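Local coordinates for amine oxidase domain-containing protein (Pyrococcus furiosus, PDB 3NRN) that is of unknown function but binds adenosine monophosphate and is probably an oxidoreductase of the flavin-containing amine oxidase family, at residues G278-G283 with G311-M316; V239-T244 with K259-I264; T51-M56 with G386-G391; E126-D131 with L163-L168; L148-G153 with F288-M293. One frame throughout, in Å; residues are numbered along the deposited sequence.

Interaction 1: residues G278-G283 with G311-M316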
# COMPACT_ATOMS: atom_id res chain seq x y z
N GLY A 278 -21.94 18.94 2.12
CA GLY A 278 -21.74 19.79 0.96
C GLY A 278 -20.98 19.23 -0.22
O GLY A 278 -20.95 18.03 -0.46
N GLU A 279 -20.36 20.14 -0.97
CA GLU A 279 -19.60 19.81 -2.17
C GLU A 279 -18.15 19.47 -1.85
O GLU A 279 -17.63 19.82 -0.79
CB GLU A 279 -19.64 21.00 -3.14
CG GLU A 279 -21.03 21.35 -3.64
CD GLU A 279 -21.63 20.26 -4.50
OE1 GLU A 279 -21.07 19.98 -5.58
OE2 GLU A 279 -22.67 19.69 -4.10
N PRO A 280 -17.46 18.78 -2.78
CA PRO A 280 -16.06 18.41 -2.57
C PRO A 280 -15.24 19.62 -2.16
O PRO A 280 -15.36 20.69 -2.77
CB PRO A 280 -15.64 17.84 -3.93
CG PRO A 280 -16.55 18.55 -4.89
CD PRO A 280 -17.87 18.50 -4.17
N ARG A 281 -14.42 19.46 -1.13
CA ARG A 281 -13.61 20.55 -0.62
C ARG A 281 -12.19 20.61 -1.18
O ARG A 281 -11.54 21.65 -1.13
CB ARG A 281 -13.54 20.47 0.91
CG ARG A 281 -14.89 20.48 1.62
CD ARG A 281 -15.69 21.73 1.28
NE ARG A 281 -17.02 21.74 1.90
CZ ARG A 281 -17.25 22.01 3.18
NH1 ARG A 281 -16.24 22.32 3.99
NH2 ARG A 281 -18.49 21.98 3.65
N ILE A 282 -11.69 19.49 -1.70
CA ILE A 282 -10.33 19.50 -2.23
C ILE A 282 -10.22 18.89 -3.63
O ILE A 282 -9.26 19.15 -4.35
CB ILE A 282 -9.36 18.78 -1.26
CG1 ILE A 282 -9.74 17.31 -1.11
CG2 ILE A 282 -9.40 19.45 0.11
CD1 ILE A 282 -8.79 16.52 -0.23
N GLY A 283 -11.20 18.08 -4.01
CA GLY A 283 -11.17 17.46 -5.32
C GLY A 283 -10.20 16.29 -5.39
O GLY A 283 -9.71 15.83 -4.36
N GLY A 311 -25.51 14.29 -0.35
CA GLY A 311 -25.31 15.57 0.30
C GLY A 311 -24.07 15.62 1.17
O GLY A 311 -23.90 16.54 1.98
N TYR A 312 -23.20 14.62 1.01
CA TYR A 312 -21.98 14.56 1.79
C TYR A 312 -20.75 14.28 0.95
O TYR A 312 -20.83 13.74 -0.15
CB TYR A 312 -22.09 13.47 2.86
CG TYR A 312 -22.82 13.90 4.11
CD1 TYR A 312 -22.26 14.82 4.98
CD2 TYR A 312 -24.07 13.36 4.42
CE1 TYR A 312 -22.92 15.20 6.14
CE2 TYR A 312 -24.74 13.73 5.58
CZ TYR A 312 -24.16 14.65 6.44
OH TYR A 312 -24.81 15.02 7.59
N THR A 313 -19.60 14.66 1.49
CA THR A 313 -18.32 14.43 0.84
C THR A 313 -17.56 13.53 1.81
O THR A 313 -17.69 13.67 3.03
CB THR A 313 -17.54 15.73 0.64
OG1 THR A 313 -18.33 16.65 -0.11
CG2 THR A 313 -16.25 15.46 -0.10
N LEU A 314 -16.78 12.60 1.28
CA LEU A 314 -16.02 11.68 2.11
C LEU A 314 -14.55 12.10 2.19
O LEU A 314 -13.87 12.22 1.17
CB LEU A 314 -16.14 10.25 1.56
CG LEU A 314 -15.30 9.14 2.21
CD1 LEU A 314 -15.45 9.18 3.72
CD2 LEU A 314 -15.75 7.79 1.66
N ILE A 315 -14.08 12.35 3.40
CA ILE A 315 -12.69 12.75 3.62
C ILE A 315 -12.00 11.63 4.40
O ILE A 315 -12.55 11.13 5.38
CB ILE A 315 -12.60 14.05 4.45
CG1 ILE A 315 -13.06 15.24 3.60
CG2 ILE A 315 -11.16 14.26 4.95
CD1 ILE A 315 -12.15 15.56 2.44
N MSE A 316 -10.81 11.25 3.96
CA MSE A 316 -10.05 10.20 4.63
C MSE A 316 -8.67 10.75 4.98
O MSE A 316 -7.95 11.21 4.09
CB MSE A 316 -9.88 8.96 3.75
CG MSE A 316 -11.14 8.08 3.58
SE MSE A 316 -10.76 6.57 2.63
CE MSE A 316 -12.32 5.74 2.62

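Interaction 2: residues V239-T244 with K259-I264. With AMP (adenosine monophosphate), chain B.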
# COMPACT_ATOMS: atom_id res chain seq x y z
N VAL A 239 0.22 -13.83 3.29
CA VAL A 239 -0.04 -13.70 4.72
C VAL A 239 1.07 -13.07 5.59
O VAL A 239 0.98 -13.04 6.82
CB VAL A 239 -0.46 -15.09 5.30
CG1 VAL A 239 -0.76 -15.01 6.77
CG2 VAL A 239 -1.71 -15.58 4.57
N GLY A 240 2.12 -12.54 4.97
CA GLY A 240 3.19 -11.93 5.76
C GLY A 240 4.27 -12.92 6.16
O GLY A 240 3.99 -14.09 6.42
N VAL A 241 5.51 -12.43 6.24
CA VAL A 241 6.67 -13.24 6.57
C VAL A 241 6.58 -14.07 7.85
O VAL A 241 6.86 -15.27 7.83
CB VAL A 241 7.95 -12.37 6.66
CG1 VAL A 241 9.12 -13.21 7.13
CG2 VAL A 241 8.26 -11.78 5.29
N ARG A 242 6.17 -13.43 8.94
CA ARG A 242 6.06 -14.11 10.22
C ARG A 242 5.08 -15.28 10.21
O ARG A 242 5.40 -16.36 10.67
CB ARG A 242 5.67 -13.11 11.31
CG ARG A 242 5.54 -13.73 12.69
CD ARG A 242 5.54 -12.67 13.79
NE ARG A 242 6.75 -11.85 13.74
CZ ARG A 242 7.11 -10.99 14.70
NH1 ARG A 242 6.36 -10.85 15.78
NH2 ARG A 242 8.22 -10.28 14.56
N GLU A 243 3.88 -15.05 9.69
CA GLU A 243 2.88 -16.13 9.65
C GLU A 243 3.31 -17.24 8.69
O GLU A 243 3.11 -18.42 8.97
CB GLU A 243 1.53 -15.56 9.22
CG GLU A 243 0.38 -16.55 9.34
CD GLU A 243 0.20 -17.09 10.75
OE1 GLU A 243 0.30 -16.29 11.71
OE2 GLU A 243 -0.05 -18.30 10.90
N THR A 244 3.91 -16.87 7.56
CA THR A 244 4.35 -17.86 6.59
C THR A 244 5.44 -18.76 7.17
O THR A 244 5.47 -19.96 6.90
CB THR A 244 4.84 -17.17 5.31
OG1 THR A 244 3.79 -16.36 4.77
CG2 THR A 244 5.23 -18.20 4.27
N LYS A 259 15.78 -14.71 13.52
CA LYS A 259 16.06 -13.60 14.43
C LYS A 259 15.46 -12.33 13.85
O LYS A 259 14.80 -11.56 14.54
CB LYS A 259 17.57 -13.42 14.60
CG LYS A 259 17.95 -12.31 15.58
CD LYS A 259 19.46 -12.16 15.70
CE LYS A 259 19.83 -11.10 16.72
NZ LYS A 259 19.26 -9.76 16.39
N GLN A 260 15.70 -12.12 12.55
CA GLN A 260 15.19 -10.95 11.85
C GLN A 260 13.66 -10.95 11.81
O GLN A 260 13.02 -9.91 12.01
CB GLN A 260 15.75 -10.92 10.43
CG GLN A 260 15.12 -9.86 9.56
CD GLN A 260 15.69 -9.85 8.15
OE1 GLN A 260 16.82 -9.42 7.93
NE2 GLN A 260 14.90 -10.33 7.20
N VAL A 261 13.07 -12.12 11.56
CA VAL A 261 11.62 -12.25 11.48
C VAL A 261 10.95 -12.01 12.83
O VAL A 261 9.90 -11.39 12.92
CB VAL A 261 11.19 -13.65 10.97
CG1 VAL A 261 9.68 -13.80 11.08
CG2 VAL A 261 11.63 -13.83 9.52
N ASP A 262 11.56 -12.52 13.89
CA ASP A 262 11.01 -12.35 15.22
C ASP A 262 11.17 -10.90 15.68
O ASP A 262 10.54 -10.47 16.64
CB ASP A 262 11.69 -13.29 16.23
CG ASP A 262 11.46 -14.76 15.91
OD1 ASP A 262 10.38 -15.09 15.38
OD2 ASP A 262 12.36 -15.58 16.20
N SER A 263 12.02 -10.16 14.98
CA SER A 263 12.29 -8.77 15.32
C SER A 263 11.42 -7.78 14.56
O SER A 263 11.55 -6.57 14.75
CB SER A 263 13.76 -8.45 15.06
OG SER A 263 14.60 -9.25 15.87
N ILE A 264 10.55 -8.28 13.69
CA ILE A 264 9.68 -7.42 12.91
C ILE A 264 8.58 -6.83 13.78
O ILE A 264 7.84 -7.56 14.44
CB ILE A 264 9.02 -8.18 11.75
CG1 ILE A 264 10.08 -8.72 10.80
CG2 ILE A 264 8.07 -7.24 11.00
CD1 ILE A 264 9.53 -9.53 9.64
P AMP B . -3.91 -8.71 3.22
O1P AMP B . -2.77 -9.18 2.34
O2P AMP B . -3.42 -8.58 4.66
O3P AMP B . -4.69 -7.58 2.67
O5' AMP B . -4.79 -10.04 3.21
C5' AMP B . -4.16 -11.31 3.44
C4' AMP B . -5.32 -12.28 3.41
O4' AMP B . -4.98 -13.54 4.00
C3' AMP B . -6.57 -11.80 4.13
O3' AMP B . -7.61 -11.89 3.14
C2' AMP B . -6.73 -12.83 5.27
O2' AMP B . -8.08 -13.12 5.68
C1' AMP B . -6.11 -14.05 4.63
N9 AMP B . -5.49 -15.02 5.56
C8 AMP B . -4.76 -14.74 6.67
N7 AMP B . -4.30 -15.90 7.21
C5 AMP B . -4.68 -16.90 6.40
C6 AMP B . -4.51 -18.36 6.43
N6 AMP B . -3.82 -18.92 7.45
N1 AMP B . -5.06 -19.05 5.40
C2 AMP B . -5.72 -18.42 4.36
N3 AMP B . -5.96 -17.09 4.30
C4 AMP B . -5.46 -16.32 5.30

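Interaction 3: residues T51-M56 with G386-G391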
# COMPACT_ATOMS: atom_id res chain seq x y z
N THR A 51 -11.03 -1.06 3.84
CA THR A 51 -10.38 -1.88 4.84
C THR A 51 -8.87 -1.60 4.87
O THR A 51 -8.11 -2.33 5.50
CB THR A 51 -10.63 -3.39 4.58
OG1 THR A 51 -10.13 -3.75 3.28
CG2 THR A 51 -12.12 -3.69 4.64
N GLY A 52 -8.45 -0.54 4.18
CA GLY A 52 -7.04 -0.20 4.14
C GLY A 52 -6.71 1.02 3.30
O GLY A 52 -6.91 2.16 3.73
N ALA A 53 -6.21 0.79 2.09
CA ALA A 53 -5.87 1.89 1.19
C ALA A 53 -7.05 2.84 1.06
O ALA A 53 -8.21 2.43 1.10
CB ALA A 53 -5.48 1.34 -0.18
N LEU A 54 -6.76 4.13 0.88
CA LEU A 54 -7.81 5.13 0.78
C LEU A 54 -8.42 5.25 -0.62
O LEU A 54 -8.58 6.36 -1.13
CB LEU A 54 -7.26 6.49 1.23
CG LEU A 54 -6.55 6.56 2.58
CD1 LEU A 54 -6.20 8.00 2.88
CD2 LEU A 54 -7.44 6.00 3.69
N HIS A 55 -8.77 4.11 -1.23
CA HIS A 55 -9.37 4.09 -2.57
C HIS A 55 -8.48 4.85 -3.53
O HIS A 55 -8.95 5.46 -4.49
CB HIS A 55 -10.75 4.75 -2.51
CG HIS A 55 -11.73 4.00 -1.67
ND1 HIS A 55 -12.70 4.62 -0.91
CD2 HIS A 55 -11.89 2.67 -1.46
CE1 HIS A 55 -13.41 3.72 -0.26
NE2 HIS A 55 -12.94 2.52 -0.58
N MSE A 56 -7.18 4.78 -3.27
CA MSE A 56 -6.18 5.50 -4.05
C MSE A 56 -4.93 4.64 -4.27
O MSE A 56 -4.61 3.76 -3.47
CB MSE A 56 -5.83 6.78 -3.27
CG MSE A 56 -4.80 7.73 -3.89
SE MSE A 56 -4.59 9.23 -2.85
CE MSE A 56 -4.10 8.50 -1.33
N GLY A 386 9.34 1.06 -3.40
CA GLY A 386 7.94 0.74 -3.65
C GLY A 386 7.01 1.19 -2.55
O GLY A 386 7.03 0.66 -1.44
N ILE A 387 6.16 2.17 -2.86
CA ILE A 387 5.22 2.72 -1.89
C ILE A 387 3.87 2.00 -1.84
O ILE A 387 3.21 1.81 -2.87
CB ILE A 387 4.98 4.23 -2.17
CG1 ILE A 387 6.30 4.99 -1.98
CG2 ILE A 387 3.89 4.78 -1.27
CD1 ILE A 387 6.26 6.43 -2.45
N GLU A 388 3.47 1.60 -0.64
CA GLU A 388 2.20 0.92 -0.39
C GLU A 388 1.78 -0.11 -1.45
O GLU A 388 2.54 -1.02 -1.76
CB GLU A 388 1.09 1.95 -0.18
CG GLU A 388 -0.14 1.36 0.49
CD GLU A 388 -1.40 2.10 0.12
OE1 GLU A 388 -1.54 2.42 -1.08
OE2 GLU A 388 -2.25 2.33 1.00
N VAL A 389 0.58 0.04 -2.02
CA VAL A 389 0.10 -0.94 -3.00
C VAL A 389 0.91 -1.00 -4.29
O VAL A 389 0.98 -2.05 -4.92
CB VAL A 389 -1.42 -0.76 -3.33
CG1 VAL A 389 -2.24 -1.06 -2.09
CG2 VAL A 389 -1.71 0.64 -3.83
N ASP A 390 1.52 0.10 -4.69
CA ASP A 390 2.37 0.04 -5.87
C ASP A 390 3.56 -0.82 -5.44
O ASP A 390 4.11 -1.58 -6.23
CB ASP A 390 2.81 1.44 -6.31
CG ASP A 390 1.83 2.09 -7.28
OD1 ASP A 390 1.59 1.52 -8.37
OD2 ASP A 390 1.29 3.16 -6.96
N GLY A 391 3.94 -0.70 -4.17
CA GLY A 391 5.04 -1.49 -3.64
C GLY A 391 4.65 -2.96 -3.64
O GLY A 391 5.47 -3.84 -3.91
O HOH W 1 -3.89 4.93 0.39
O HOH W 2 -2.68 4.49 -1.94

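Interaction 4: residues E126-D131 with L163-L168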
# COMPACT_ATOMS: atom_id res chain seq x y z
N GLU A 126 25.74 7.45 0.47
CA GLU A 126 25.65 7.73 1.90
C GLU A 126 24.73 6.73 2.60
O GLU A 126 23.72 6.30 2.05
CB GLU A 126 25.10 9.14 2.13
CG GLU A 126 25.91 10.28 1.51
CD GLU A 126 26.99 10.80 2.43
OE1 GLU A 126 26.67 11.16 3.58
OE2 GLU A 126 28.17 10.85 2.00
N GLU A 127 25.10 6.35 3.82
CA GLU A 127 24.30 5.44 4.62
C GLU A 127 23.96 6.17 5.92
O GLU A 127 24.43 5.82 7.00
CB GLU A 127 25.04 4.14 4.93
CG GLU A 127 26.42 4.29 5.56
CD GLU A 127 27.53 4.33 4.53
OE1 GLU A 127 27.57 5.29 3.72
OE2 GLU A 127 28.37 3.40 4.52
N ILE A 128 23.15 7.22 5.78
CA ILE A 128 22.73 8.03 6.91
C ILE A 128 21.22 8.25 6.87
O ILE A 128 20.58 8.03 5.84
CB ILE A 128 23.43 9.40 6.86
CG1 ILE A 128 23.03 10.14 5.58
CG2 ILE A 128 24.94 9.22 6.92
CD1 ILE A 128 23.71 11.47 5.40
N PRO A 129 20.62 8.68 8.00
CA PRO A 129 19.18 8.92 8.04
C PRO A 129 18.77 9.89 6.95
O PRO A 129 19.56 10.73 6.54
CB PRO A 129 18.97 9.50 9.43
CG PRO A 129 20.04 8.85 10.23
CD PRO A 129 21.23 8.95 9.31
N ALA A 130 17.52 9.77 6.49
CA ALA A 130 17.01 10.64 5.44
C ALA A 130 16.97 12.11 5.86
O ALA A 130 17.27 12.99 5.06
CB ALA A 130 15.61 10.17 5.02
N ASP A 131 16.60 12.38 7.11
CA ASP A 131 16.53 13.76 7.59
C ASP A 131 17.92 14.38 7.64
O ASP A 131 18.09 15.58 7.44
CB ASP A 131 15.90 13.80 8.98
CG ASP A 131 16.77 13.16 10.05
OD1 ASP A 131 17.21 12.01 9.85
OD2 ASP A 131 17.00 13.80 11.09
N LEU A 163 13.86 6.57 7.88
CA LEU A 163 14.17 6.14 6.52
C LEU A 163 15.64 6.41 6.24
O LEU A 163 16.22 7.34 6.79
CB LEU A 163 13.32 6.91 5.51
CG LEU A 163 11.81 6.64 5.42
CD1 LEU A 163 11.17 7.69 4.52
CD2 LEU A 163 11.56 5.25 4.87
N THR A 164 16.26 5.58 5.40
CA THR A 164 17.66 5.80 5.04
C THR A 164 17.63 6.80 3.89
O THR A 164 16.59 7.00 3.26
CB THR A 164 18.34 4.50 4.55
OG1 THR A 164 17.69 4.04 3.35
CG2 THR A 164 18.25 3.40 5.62
N ALA A 165 18.76 7.45 3.61
CA ALA A 165 18.80 8.42 2.53
C ALA A 165 18.49 7.71 1.22
O ALA A 165 17.83 8.26 0.35
CB ALA A 165 20.17 9.09 2.47
N LEU A 166 18.98 6.49 1.10
CA LEU A 166 18.78 5.68 -0.09
C LEU A 166 17.32 5.34 -0.31
O LEU A 166 16.82 5.43 -1.43
CB LEU A 166 19.60 4.39 0.02
CG LEU A 166 19.60 3.47 -1.21
CD1 LEU A 166 20.06 4.24 -2.44
CD2 LEU A 166 20.50 2.29 -0.95
N GLU A 167 16.62 4.94 0.75
CA GLU A 167 15.21 4.60 0.63
C GLU A 167 14.41 5.81 0.18
O GLU A 167 13.58 5.71 -0.72
CB GLU A 167 14.66 4.07 1.95
CG GLU A 167 13.18 3.70 1.93
CD GLU A 167 12.81 2.78 0.77
OE1 GLU A 167 13.62 1.91 0.40
OE2 GLU A 167 11.69 2.93 0.23
N LEU A 168 14.65 6.96 0.80
CA LEU A 168 13.93 8.18 0.43
C LEU A 168 14.25 8.55 -1.01
O LEU A 168 13.37 8.97 -1.77
CB LEU A 168 14.31 9.36 1.33
CG LEU A 168 13.66 10.68 0.91
CD1 LEU A 168 12.15 10.56 1.07
CD2 LEU A 168 14.18 11.83 1.75

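Interaction 5: residues L148-G153 with F288-M293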
# COMPACT_ATOMS: atom_id res chain seq x y z
N LEU A 148 8.45 16.82 4.44
CA LEU A 148 9.01 15.50 4.19
C LEU A 148 8.68 14.54 5.32
O LEU A 148 8.65 13.33 5.12
CB LEU A 148 10.53 15.58 4.01
CG LEU A 148 11.02 16.18 2.68
CD1 LEU A 148 12.53 16.18 2.64
CD2 LEU A 148 10.46 15.38 1.52
N GLU A 149 8.42 15.09 6.51
CA GLU A 149 8.05 14.28 7.67
C GLU A 149 6.63 13.79 7.45
O GLU A 149 6.28 12.66 7.81
CB GLU A 149 8.12 15.12 8.95
CG GLU A 149 7.85 14.34 10.24
CD GLU A 149 9.05 13.54 10.73
OE1 GLU A 149 8.94 12.89 11.79
OE2 GLU A 149 10.11 13.55 10.05
N SER A 150 5.79 14.63 6.85
CA SER A 150 4.42 14.24 6.56
C SER A 150 4.44 13.17 5.46
O SER A 150 3.72 12.18 5.53
CB SER A 150 3.60 15.45 6.10
OG SER A 150 3.40 16.34 7.17
N PHE A 151 5.28 13.38 4.45
CA PHE A 151 5.40 12.42 3.37
C PHE A 151 5.78 11.05 3.94
O PHE A 151 5.17 10.04 3.62
CB PHE A 151 6.48 12.87 2.38
CG PHE A 151 6.76 11.86 1.30
CD1 PHE A 151 5.83 11.61 0.30
CD2 PHE A 151 7.94 11.12 1.32
CE1 PHE A 151 6.06 10.63 -0.65
CE2 PHE A 151 8.18 10.14 0.37
CZ PHE A 151 7.24 9.90 -0.62
N ALA A 152 6.81 11.03 4.80
CA ALA A 152 7.28 9.79 5.41
C ALA A 152 6.18 9.14 6.24
O ALA A 152 6.02 7.92 6.23
CB ALA A 152 8.51 10.07 6.29
N GLY A 153 5.41 9.95 6.96
CA GLY A 153 4.33 9.41 7.77
C GLY A 153 3.24 8.81 6.90
O GLY A 153 2.76 7.71 7.15
N PHE A 288 -0.95 17.24 2.03
CA PHE A 288 0.01 16.94 3.08
C PHE A 288 -0.23 17.93 4.21
O PHE A 288 -0.56 19.09 3.96
CB PHE A 288 1.44 17.07 2.54
CG PHE A 288 1.83 15.96 1.62
CD1 PHE A 288 2.18 14.71 2.14
CD2 PHE A 288 1.80 16.13 0.24
CE1 PHE A 288 2.49 13.65 1.29
CE2 PHE A 288 2.12 15.07 -0.62
CZ PHE A 288 2.46 13.83 -0.09
N THR A 289 -0.07 17.48 5.45
CA THR A 289 -0.32 18.34 6.60
C THR A 289 0.89 18.47 7.52
O THR A 289 0.86 18.04 8.67
CB THR A 289 -1.52 17.81 7.41
OG1 THR A 289 -1.24 16.47 7.84
CG2 THR A 289 -2.79 17.80 6.55
N PRO A 290 1.97 19.08 7.02
CA PRO A 290 3.16 19.25 7.86
C PRO A 290 2.82 19.99 9.15
O PRO A 290 2.07 20.96 9.15
CB PRO A 290 4.10 20.05 6.95
CG PRO A 290 3.14 20.88 6.13
CD PRO A 290 2.08 19.86 5.78
N GLY A 291 3.36 19.50 10.27
CA GLY A 291 3.11 20.14 11.54
C GLY A 291 2.04 19.47 12.39
O GLY A 291 2.03 19.65 13.60
N LEU A 292 1.16 18.69 11.77
CA LEU A 292 0.10 18.01 12.53
C LEU A 292 0.47 16.54 12.78
O LEU A 292 1.41 16.02 12.16
CB LEU A 292 -1.23 18.07 11.75
CG LEU A 292 -1.71 19.42 11.20
CD1 LEU A 292 -3.12 19.24 10.64
CD2 LEU A 292 -1.71 20.50 12.29
N MSE A 293 -0.25 15.88 13.68
CA MSE A 293 0.02 14.46 13.94
C MSE A 293 -0.47 13.75 12.67
O MSE A 293 0.18 12.83 12.18
CB MSE A 293 -0.72 13.96 15.20
CG MSE A 293 -0.15 12.63 15.77
SE MSE A 293 -0.76 12.12 17.42
CE MSE A 293 0.28 13.11 18.48
O HOH W 3 2.47 15.33 9.48
O HOH W 4 5.44 17.52 9.70

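Interaction 1: residues G278-G283 with G311-M316
Gly-278 N donates to Gly-311 O at 3.1 Å, and its N-H points almost straight at the oxygen (176°). The donor stands above the carbonyl plane of Gly-311, 43° out of it. This bond extends an antiparallel strand pair of the mixed beta sheet, strands 269-277 and 312-320, in which Thr-313 pairs with Val-276 and Ile-315 with Leu-274. After Gly-278 the loop turns back over strand 312-320.

Both polar backbone atoms of Gly-278 are used. Its O accepts a weak bond from Thr-313 OG1 at 3.0 Å. Thr-313 directs its side chain toward the loop. Its OG1 is anti to the carbonyl carbon (chi1 -57°), beside the backbone N, which places OG1 within bonding distance of Gly-278 O. The other branch, CG2, meets Pro-280 CA at 3.9 Å. The backbone angles of Gly-278 would press any CB against the preceding carbonyl O, so glycine fits this corner.

Further along, Glu-299 holds the loop from outside the two segments. Its OE1 accepts from Arg-281 N, and its OE2 from Ile-282 N and Gly-283 N. Glu-299 also lies against the side chains of Thr-313 and Ile-315. The remaining link between the segments is apolar: Ile-282 CD1 meets Ile-315 CD1 at 4.4 Å, methyl against methyl.

Interaction 2: residues V239-T244 with K259-I264
Arg-242 of helix 241-248 and Val-261 of helix 255-262 form the polar part of this contact. Arg-242 NH2 donates to Val-261 O at 2.6 Å, in the carbonyl plane and on a lone pair. The oxygen is tilted 21° from the guanidinium plane. NE adds a weak bond to the same oxygen at 3.3 Å. A bend at chi3 (-57°) turns NE out of the otherwise extended chain. Val-261 O also accepts from Ile-264 N, so several donors grip it at the C-terminal end of its helix. The positive guanidinium is probably favoured at that end. Asp-262 has its own partner, a salt bridge to Arg-250.

The apolar part lies beside it. Val-241 CG1 meets Val-261 CG2 at 3.5 Å, and the two side chains cross obliquely. Val-261 CG1 rests on Arg-242 CA at 3.7 Å. Ile-264 CD1 adds a looser touch on Val-241 CB.

At the other end, Val-239 faces the ligand. Its CG1 is 3.7 Å from AMP N7, and its CG2 is 3.7 Å from AMP C5. An alanine here would probably leave the five-membered ring of the adenine without these two methyl contacts and open a gap beside it. Gly-240 follows as N-cap, and its O accepts from both Thr-244 N and Thr-244 OG1. A strand, 234-237, leading through a nucleotide-contacting turn into a helix is consistent with the Rossmann-type nucleotide-binding domain of flavin-containing amine oxidases.

Interaction 3: residues T51-M56 with G386-G391
Ala-53 and Glu-388 point their side chains at each other. The methyl CB of Ala-53 meets Glu-388 OE2 at 3.6 Å. Glu-388 CG is anti to the backbone N (chi1 -162°) and the chain stays extended beyond it, which carries the carboxylate across to the loop 51-56. Val-389 also points toward this loop. Its CG1 touches Ala-53 CB at 4.5 Å, and its CG2 lies 4.3 Å from Met-56 O.

The two carboxylate oxygens have separate tasks. OE2 accepts from water 1, which in turn accepts from Leu-54 N. OE1 accepts from water 2 at 2.5 Å, and that water also donates to Met-56 O. A weak, nearly straight bond from Val-389 N to OE1 (172°) helps to fix the group. An alanine in place of Glu-388 would probably leave both waters without their acceptor on this side and break the link to Leu-54 N and Met-56 O.

The contact joins the loop after strand 47-50, which makes an inverse gamma turn centred on Leu-54, to the N-terminal part of helix 388-402, deep in the chain. The side chain of Val-389 is about 8 Å from the bound AMP. No direct hydrogen bond crosses between the segments, so their polar link depends on ordered water.

Interaction 4: residues E126-D131 with L163-L168
Two peptide carbonyls, of Ile-128 and Leu-163, are the flat groups here, and each receives an N-H from the opposite segment. Ala-165 N approaches Ile-128 O nearly along the C=O axis, at 2.9 Å. Ala-130 N reaches Leu-163 O at 2.8 Å, tilted 30° from that carbonyl plane. Together they make a single beta bridge between Pro-129 and Thr-164, a non-hydrogen-bonded pair of antiparallel type. Both bridged residues are N-caps. The bridge therefore ties together the starts of helices 130-137 and 165-178.

Leu-163 O also meets Pro-129 CA in a CA-H...O contact of 3.6 Å. Thr-164 caps its own helix: its OG1 accepts from Glu-167 N at 3.0 Å. With chi1 at 63°, OG1 sits where it can take the Glu-167 N-H of the first helical turn.

Beside the bridge the side chains make apolar contacts. The Ala-130 methyl sits against Leu-163 CB and against the side chain of Leu-168. Ile-128 CG1 makes a looser contact with Ala-165 CB. Trp-133 of helix 130-137 adds to this cluster by touching Ile-128, Ala-165 and Leu-168. The closest of these side-chain contacts between the two segments is made by Leu-168 CD2, 3.9 Å from Ala-130 CB.

Interaction 5: residues L148-G153 with F288-M293
A type II beta turn, Thr-289 to Leu-292, rests on helix 142-156, with Ser-150 against Pro-290 at the centre. Ser-150 OG lies 3.0 Å from Pro-290 CA, a tight approach. It is also 3.8 Å from Pro-290 CB. OG is anti to the carbonyl carbon (chi1 -69°), beside its own backbone N. There it also makes a weak hydrogen bond with Ser-146 O, one helical turn earlier. Pro-290 N has no hydrogen to offer, and water supplies much of the polar link to the turn. Water 3 is hydrogen-bonded to Ser-150 OG at 2.7 Å and bridges it to Leu-292 O. Water 4 accepts from Gly-291 N at 2.9 Å and has a weak bond with the same hydroxyl.

The turn lies in the loop between strands 286-288 and 296-298, antiparallel neighbours in the mixed sheet, so the contact fastens one end of that hairpin to the helix. Gly-291 takes the third position with positive phi (100°), as glycine often does in type II turns.

At the strand end of the contact, Phe-288 and Phe-151 lie side by side and point the same way. Phe-288 CE1 sits at the edge of the Phe-151 ring, near its plane, 4.0 Å from CD1. The same CE1 is 3.8 Å from Phe-151 CA. Leu-168 and Ile-387 also touch the Phe-151 ring.

The centre of interaction 3 is about 3 Å from that of the chain, and it touches two of the others. It touches interaction 1 where Met-316 SE meets Leu-54 CD2 at 3.5 Å. It touches interaction 5 where Ile-387 CD1 meets Phe-151 CZ at 4.0 Å. Interaction 5 in turn packs on interaction 4, with Leu-163 CD1 4.0 Å from Ala-152 CB. Contacts 1, 3, 5 and 4 thus form a chain of touching groups. Interaction 2 stands apart, about 12 Å from interaction 3 at the nearest atoms, but through Val-239 it contributes to the AMP pocket. Interactions 1 and 2 lie on opposite sides of the chain's centre, their own centres about 39 Å apart.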